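Local structure of N-acetyl-beta-D glucosaminidase (Rhizomucor miehei CAU432, 4ZM6) at residues Ile430-Ile442 with Phe460-Ala472. The protein probably hydrolyses terminal beta-linked N-acetylglucosamine residues from sugar chains, as a family 3 glycosidase, and also carries an acetyl-CoA-binding glucosamine N-acetyltransferase region. Residues are numbered along the deposited sequence; the frame is centred on the assembly and turned at random.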
# COMPACT_ATOMS: atom_id res chain seq x y z
N ILE A 430 -36.76 26.56 20.76
CA ILE A 430 -36.68 25.57 19.69
C ILE A 430 -37.44 26.12 18.47
O ILE A 430 -38.67 26.14 18.44
CB ILE A 430 -37.23 24.22 20.16
CG1 ILE A 430 -36.45 23.76 21.40
CG2 ILE A 430 -37.16 23.19 19.04
CD1 ILE A 430 -37.01 22.53 22.08
N TYR A 431 -36.69 26.58 17.47
CA TYR A 431 -37.26 27.20 16.27
C TYR A 431 -37.60 26.15 15.21
O TYR A 431 -36.92 25.13 15.10
CB TYR A 431 -36.30 28.26 15.69
CG TYR A 431 -35.01 27.71 15.10
CD1 TYR A 431 -33.88 27.53 15.89
CD2 TYR A 431 -34.92 27.38 13.75
CE1 TYR A 431 -32.70 27.03 15.36
CE2 TYR A 431 -33.74 26.88 13.21
CZ TYR A 431 -32.64 26.71 14.02
OH TYR A 431 -31.46 26.21 13.50
N ASN A 432 -38.65 26.43 14.45
CA ASN A 432 -39.10 25.57 13.35
C ASN A 432 -39.64 26.46 12.22
O ASN A 432 -39.51 27.69 12.28
CB ASN A 432 -40.13 24.54 13.84
CG ASN A 432 -41.42 25.18 14.34
OD1 ASN A 432 -42.48 25.02 13.74
ND2 ASN A 432 -41.33 25.91 15.45
N GLU A 433 -40.22 25.85 11.18
CA GLU A 433 -40.75 26.60 10.03
C GLU A 433 -41.79 27.64 10.43
O GLU A 433 -41.80 28.75 9.92
CB GLU A 433 -41.39 25.64 9.02
CG GLU A 433 -40.41 24.70 8.33
CD GLU A 433 -41.06 23.39 7.91
OE1 GLU A 433 -42.28 23.38 7.63
OE2 GLU A 433 -40.34 22.36 7.86
N GLU A 434 -42.66 27.25 11.37
CA GLU A 434 -43.77 28.11 11.81
C GLU A 434 -43.33 29.25 12.73
O GLU A 434 -44.01 30.27 12.80
CB GLU A 434 -44.86 27.28 12.52
CG GLU A 434 -45.77 26.48 11.59
CD GLU A 434 -45.04 25.41 10.80
OE1 GLU A 434 -45.15 25.40 9.55
OE2 GLU A 434 -44.34 24.58 11.42
N THR A 435 -42.21 29.07 13.43
CA THR A 435 -41.76 30.01 14.45
C THR A 435 -41.84 31.47 13.97
O THR A 435 -41.23 31.82 12.96
CB THR A 435 -40.32 29.71 14.90
OG1 THR A 435 -40.19 28.31 15.16
CG2 THR A 435 -39.96 30.48 16.16
N PRO A 436 -42.60 32.31 14.69
CA PRO A 436 -42.67 33.74 14.41
C PRO A 436 -41.30 34.41 14.38
O PRO A 436 -40.35 33.91 14.98
CB PRO A 436 -43.49 34.28 15.58
CG PRO A 436 -44.39 33.16 15.95
CD PRO A 436 -43.61 31.90 15.70
N ASP A 437 -41.22 35.55 13.69
CA ASP A 437 -39.96 36.25 13.47
C ASP A 437 -39.26 36.65 14.78
O ASP A 437 -39.84 37.33 15.63
CB ASP A 437 -40.21 37.49 12.61
CG ASP A 437 -38.92 38.15 12.15
OD1 ASP A 437 -38.10 37.46 11.51
OD2 ASP A 437 -38.74 39.35 12.44
N LEU A 438 -38.00 36.25 14.91
CA LEU A 438 -37.23 36.43 16.14
C LEU A 438 -36.17 37.52 16.04
O LEU A 438 -35.34 37.67 16.94
CB LEU A 438 -36.57 35.10 16.52
CG LEU A 438 -37.56 34.05 17.01
CD1 LEU A 438 -37.12 32.65 16.62
CD2 LEU A 438 -37.74 34.16 18.52
N SER A 439 -36.20 38.29 14.95
CA SER A 439 -35.22 39.34 14.72
C SER A 439 -34.88 40.11 15.99
O SER A 439 -33.72 40.15 16.39
CB SER A 439 -35.73 40.33 13.66
OG SER A 439 -36.05 39.65 12.46
N GLN A 440 -35.90 40.67 16.63
CA GLN A 440 -35.72 41.56 17.79
C GLN A 440 -34.93 40.93 18.94
O GLN A 440 -34.14 41.61 19.59
CB GLN A 440 -37.08 42.06 18.29
CG GLN A 440 -36.99 43.07 19.42
CD GLN A 440 -38.28 43.85 19.66
OE1 GLN A 440 -38.36 44.68 20.57
NE2 GLN A 440 -39.30 43.60 18.84
N LYS A 441 -35.12 39.64 19.16
CA LYS A 441 -34.40 38.93 20.22
C LYS A 441 -32.93 38.78 19.84
O LYS A 441 -32.04 38.92 20.69
CB LYS A 441 -35.02 37.54 20.48
CG LYS A 441 -36.54 37.51 20.40
CD LYS A 441 -37.15 36.39 21.23
CE LYS A 441 -37.50 36.85 22.64
NZ LYS A 441 -38.45 35.92 23.29
N ILE A 442 -32.68 38.53 18.56
CA ILE A 442 -31.34 38.32 18.04
C ILE A 442 -30.48 39.58 18.13
O ILE A 442 -29.30 39.50 18.47
CB ILE A 442 -31.39 37.82 16.58
CG1 ILE A 442 -32.08 36.46 16.51
CG2 ILE A 442 -29.98 37.72 15.98
CD1 ILE A 442 -32.68 36.14 15.16
N PHE A 460 -35.38 25.62 6.66
CA PHE A 460 -35.76 26.61 7.69
C PHE A 460 -34.57 26.97 8.60
O PHE A 460 -34.46 28.12 9.05
CB PHE A 460 -36.99 26.17 8.50
CG PHE A 460 -36.73 25.10 9.53
CD1 PHE A 460 -36.81 23.75 9.19
CD2 PHE A 460 -36.42 25.44 10.84
CE1 PHE A 460 -36.59 22.76 10.13
CE2 PHE A 460 -36.19 24.45 11.79
CZ PHE A 460 -36.28 23.11 11.43
N GLN A 461 -33.68 26.01 8.81
CA GLN A 461 -32.47 26.21 9.59
C GLN A 461 -31.48 27.12 8.88
O GLN A 461 -30.84 27.97 9.51
CB GLN A 461 -31.79 24.87 9.89
CG GLN A 461 -32.63 23.88 10.68
CD GLN A 461 -31.88 22.60 10.95
OE1 GLN A 461 -30.68 22.62 11.24
NE2 GLN A 461 -32.57 21.46 10.85
N VAL A 462 -31.34 26.95 7.57
CA VAL A 462 -30.43 27.79 6.79
C VAL A 462 -30.88 29.24 6.83
O VAL A 462 -30.04 30.14 6.96
CB VAL A 462 -30.31 27.32 5.33
CG1 VAL A 462 -29.48 28.30 4.51
CG2 VAL A 462 -29.69 25.92 5.27
N ARG A 463 -32.19 29.47 6.73
CA ARG A 463 -32.75 30.83 6.78
C ARG A 463 -32.53 31.45 8.16
O ARG A 463 -32.10 32.60 8.27
CB ARG A 463 -34.24 30.82 6.44
CG ARG A 463 -34.55 30.37 5.02
CD ARG A 463 -36.03 30.53 4.69
NE ARG A 463 -36.47 29.52 3.72
CZ ARG A 463 -37.17 28.41 4.01
NH1 ARG A 463 -37.57 28.15 5.25
NH2 ARG A 463 -37.48 27.57 3.03
N MET A 464 -32.82 30.68 9.21
CA MET A 464 -32.57 31.11 10.58
C MET A 464 -31.13 31.58 10.79
O MET A 464 -30.90 32.64 11.36
CB MET A 464 -32.86 29.96 11.56
CG MET A 464 -32.85 30.36 13.02
SD MET A 464 -34.21 31.47 13.46
CE MET A 464 -33.41 33.06 13.32
N VAL A 465 -30.17 30.79 10.31
CA VAL A 465 -28.76 31.11 10.48
C VAL A 465 -28.35 32.32 9.64
O VAL A 465 -27.58 33.16 10.10
CB VAL A 465 -27.87 29.88 10.15
CG1 VAL A 465 -26.39 30.26 10.10
CG2 VAL A 465 -28.08 28.76 11.16
N GLN A 466 -28.84 32.39 8.40
CA GLN A 466 -28.58 33.53 7.51
C GLN A 466 -29.18 34.81 8.06
O GLN A 466 -28.58 35.88 7.94
CB GLN A 466 -29.17 33.28 6.13
CG GLN A 466 -28.36 32.34 5.26
CD GLN A 466 -29.09 31.95 3.99
OE1 GLN A 466 -30.32 31.90 3.94
NE2 GLN A 466 -28.32 31.65 2.94
N GLN A 467 -30.37 34.70 8.65
CA GLN A 467 -31.03 35.83 9.28
C GLN A 467 -30.17 36.33 10.44
O GLN A 467 -29.80 37.50 10.48
CB GLN A 467 -32.43 35.42 9.78
CG GLN A 467 -33.26 36.57 10.35
CD GLN A 467 -34.58 36.12 10.97
OE1 GLN A 467 -35.31 36.93 11.56
NE2 GLN A 467 -34.90 34.83 10.85
N ALA A 468 -29.85 35.43 11.37
CA ALA A 468 -29.09 35.77 12.57
C ALA A 468 -27.70 36.32 12.24
O ALA A 468 -27.18 37.18 12.95
CB ALA A 468 -28.97 34.56 13.48
N GLN A 469 -27.10 35.81 11.17
CA GLN A 469 -25.81 36.32 10.68
C GLN A 469 -25.87 37.83 10.41
O GLN A 469 -24.92 38.55 10.69
CB GLN A 469 -25.38 35.54 9.42
CG GLN A 469 -24.37 36.22 8.51
CD GLN A 469 -22.98 36.37 9.10
OE1 GLN A 469 -22.10 36.96 8.48
NE2 GLN A 469 -22.77 35.85 10.31
N LYS A 470 -27.00 38.30 9.87
CA LYS A 470 -27.17 39.72 9.56
C LYS A 470 -27.37 40.57 10.81
O LYS A 470 -26.96 41.73 10.83
CB LYS A 470 -28.36 39.93 8.62
CG LYS A 470 -28.13 39.46 7.20
CD LYS A 470 -29.38 39.65 6.35
CE LYS A 470 -29.04 39.72 4.86
NZ LYS A 470 -28.36 38.50 4.36
N LEU A 471 -27.99 40.00 11.84
CA LEU A 471 -28.44 40.77 13.01
C LEU A 471 -27.62 40.59 14.30
O LEU A 471 -27.47 41.54 15.07
CB LEU A 471 -29.90 40.43 13.30
CG LEU A 471 -30.90 40.74 12.18
CD1 LEU A 471 -32.31 40.41 12.64
CD2 LEU A 471 -30.80 42.19 11.74
N ALA A 472 -27.11 39.39 14.54
CA ALA A 472 -26.48 39.07 15.82
C ALA A 472 -25.22 39.88 16.06
O ALA A 472 -24.45 40.14 15.14
CB ALA A 472 -26.17 37.58 15.90
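The bent side chain of M464 crosses one face of the Y431 ring. Its CG sits 3.6 Å from the Y431 ring centroid, 13° off the normal, a CH-pi contact over the middle of that face. SD follows over the same face at 4.4 Å from that centroid, a Met-aromatic contact. With CG anti to the backbone N (chi1 -171°), the M464 chain leaves the helix toward the ring, then bends so that CE comes 3.7 Å from I442 CD1. Q461 stands at the edge of the tyrosine; its CG and CB lie beside OH, while its amide oxygen turns elsewhere, to the backbone N of A453. The F460 ring is inclined at 70° to that of Y431, CE2 to CE2 3.7 Å. Toward the C-terminal end of helix 459-471, I442 CG2 settles against A468 and L471 and against A472 just beyond it, reaching the A472 backbone N at 3.6 Å.

All this belongs to the alpha/beta domain that follows the barrel in many family 3 glycosidases. Strand 426-431 is an edge strand of its mixed sheet; the chain returns through helix 439-444 to strand 447-452, and helix 459-471 then packs on the sheet, where Y431 and A468 both touch I450.

The side facing solvent is looser and more polar. E433 crosses F460 at about a right angle, its CG beside F460 CB, CG and CD1, and the backbone N of E433 lies over one ring face. Next to it N432 forms an Asx turn, OD1 accepting from E434 N at 3.3 Å from well above its carbonyl plane. At the start of helix 439-444, S439 OG donates to D437 OD2 on the syn side (2.7 Å), and the Q467 side chain extends to D437 and S439, with L471 CD1 lying against S439 CB.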